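Local coordinates for ethanolamine utilization protein EutS (Streptococcus intermedius SK54 = ATCC 27335, PDB 6XPJ), which probably serves as a minor shell protein of the choline-degrading bacterial microcompartment and is seen in most crystals as a hexamer with a central pore, at residues E101-K104 and N105-F109. The protein carries 1 engineered substitution. Sequence-based numbering, arbitrary orientation.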
loop_
_atom_site.group_PDB
_atom_site.type_symbol
_atom_site.label_atom_id
_atom_site.label_comp_id
_atom_site.label_asym_id
_atom_site.label_seq_id
_atom_site.Cartn_x
_atom_site.Cartn_y
_atom_site.Cartn_z
ATOM N N GLU C 101 24.132 13.196 7.638
ATOM C CA GLU C 101 25.552 12.812 7.549
ATOM C C GLU C 101 25.691 11.318 7.890
ATOM O O GLU C 101 26.455 10.630 7.216
ATOM C CB GLU C 101 26.395 13.662 8.487
ATOM C CG GLU C 101 26.552 15.088 8.009
ATOM C CD GLU C 101 27.244 16.018 8.976
ATOM O OE1 GLU C 101 27.928 15.536 9.922
ATOM O OE2 GLU C 101 27.065 17.256 8.817
ATOM N N TYR C 102 24.996 10.841 8.916
ATOM C CA TYR C 102 25.102 9.420 9.310
ATOM C C TYR C 102 24.577 8.557 8.153
ATOM O O TYR C 102 25.218 7.585 7.743
ATOM C CB TYR C 102 24.329 9.120 10.596
ATOM C CG TYR C 102 24.349 7.643 10.896
ATOM C CD1 TYR C 102 25.449 7.045 11.479
ATOM C CD2 TYR C 102 23.303 6.822 10.504
ATOM C CE1 TYR C 102 25.500 5.677 11.696
ATOM C CE2 TYR C 102 23.352 5.458 10.697
ATOM C CZ TYR C 102 24.460 4.876 11.274
ATOM O OH TYR C 102 24.473 3.525 11.485
ATOM N N PHE C 103 23.375 8.862 7.654
ATOM C CA PHE C 103 22.771 8.038 6.593
ATOM C C PHE C 103 23.616 8.071 5.329
ATOM O O PHE C 103 23.791 7.009 4.668
ATOM C CB PHE C 103 21.312 8.426 6.338
ATOM C CG PHE C 103 20.354 7.782 7.309
ATOM C CD1 PHE C 103 20.237 8.179 8.620
ATOM C CD2 PHE C 103 19.519 6.778 6.874
ATOM C CE1 PHE C 103 19.354 7.584 9.502
ATOM C CE2 PHE C 103 18.635 6.172 7.748
ATOM C CZ PHE C 103 18.556 6.565 9.063
ATOM N N LYS C 104 24.149 9.224 4.969
ATOM C CA LYS C 104 24.988 9.330 3.755
ATOM C C LYS C 104 26.329 8.658 3.985
ATOM O O LYS C 104 26.742 7.882 3.098
ATOM C CB LYS C 104 25.221 10.802 3.405
ATOM C CG LYS C 104 26.155 11.018 2.237
ATOM C CD LYS C 104 26.108 12.426 1.711
ATOM C CE LYS C 104 26.625 13.457 2.698
ATOM N NZ LYS C 104 28.064 13.308 2.954
ATOM N N ASN C 105 27.014 8.992 5.073
ATOM C CA ASN C 105 28.443 8.601 5.246
ATOM C C ASN C 105 28.605 7.222 5.864
ATOM O O ASN C 105 29.612 6.531 5.511
ATOM C CB ASN C 105 29.189 9.610 6.107
ATOM C CG ASN C 105 29.230 10.980 5.470
ATOM O OD1 ASN C 105 29.047 11.110 4.259
ATOM N ND2 ASN C 105 29.442 12.020 6.276
ATOM N N SER C 106 27.755 6.827 6.806
ATOM C CA SER C 106 27.906 5.506 7.478
ATOM C C SER C 106 27.095 4.452 6.744
ATOM O O SER C 106 27.604 3.299 6.675
ATOM C CB SER C 106 27.521 5.544 8.919
ATOM O OG SER C 106 28.467 6.305 9.662
ATOM N N LEU C 107 25.866 4.765 6.296
ATOM C CA LEU C 107 24.982 3.754 5.656
ATOM C C LEU C 107 25.107 3.798 4.124
ATOM O O LEU C 107 24.729 2.803 3.488
ATOM C CB LEU C 107 23.533 3.972 6.088
ATOM C CG LEU C 107 23.194 3.858 7.569
ATOM C CD1 LEU C 107 21.685 3.996 7.746
ATOM C CD2 LEU C 107 23.675 2.552 8.184
ATOM N N GLY C 108 25.589 4.869 3.507
ATOM C CA GLY C 108 25.679 4.952 2.037
ATOM C C GLY C 108 24.325 5.101 1.366
ATOM O O GLY C 108 24.220 4.869 0.141
ATOM N N PHE C 109 23.319 5.584 2.098
ATOM C CA PHE C 109 21.981 5.840 1.541
ATOM C C PHE C 109 21.998 7.070 0.637
ATOM O O PHE C 109 22.841 7.961 0.833
ATOM C CB PHE C 109 20.999 6.064 2.683
ATOM C CG PHE C 109 20.464 4.815 3.333
ATOM C CD1 PHE C 109 21.232 3.660 3.487
ATOM C CD2 PHE C 109 19.161 4.827 3.815
ATOM C CE1 PHE C 109 20.696 2.530 4.098
ATOM C CE2 PHE C 109 18.662 3.718 4.477
ATOM C CZ PHE C 109 19.418 2.578 4.598
HETATM O O HOH W 1 25.607 7.989 0.345
#
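Tyr102 carries its CG opposite the backbone N (chi1 175°). The ring therefore swings along the helix toward Ser106 and Leu107. Leu107 has its CG turned away from its own carbonyl carbon (chi1 -61°), which sets its branches against both the Tyr102 and Phe103 rings. Ser106 CB lies over one face of the Tyr102 ring, 3.9 Å from its centroid, as a CH-pi contact. Leu107 CG meets Tyr102 CE2 obliquely at 3.5 Å. The CD1 methyl of Leu107 sits over a face of the Phe103 ring, shifted toward its rim, and also over a face of Phe109. The edge of Phe103 points at the face of Phe109 in an offset edge-to-face pair, with centroids 5.5 Å apart and planes at 76°.

The backbone closes the C-terminal end of the helix. Tyr102 O takes two N-H groups, from Ser106 N at 2.8 Å and from Leu107 N at 3.2 Å. The second bond spans five residues, so the last turn is wider than a regular alpha turn. Gly108 then leaves helical geometry with positive phi. With this turn Phe109 N bonds back to Phe103 O at 3.0 Å. The bond from Gly108 N to Lys104 O is weak. A water donates to both Lys104 O and Phe109 O, bridging the helix end to the outgoing chain. On the exposed side the Lys104 chain bends back, and NZ donates to Asn105 OD1 at 2.7 Å.

Tyr102 OH is hydrogen-bonded to Lys116 O of a third subunit, and Gly108 makes backbone hydrogen bonds to a second subunit. The turn joins helix 89-105 to strand 110-116 of the circularly permuted BMC domain. Phe103 packs on Ile60, Ala61 and Ile64 of helix 58-68 and on Ile22 of strand 11-28, Phe109 on Pro54 and Thr57 just before helix 58-68.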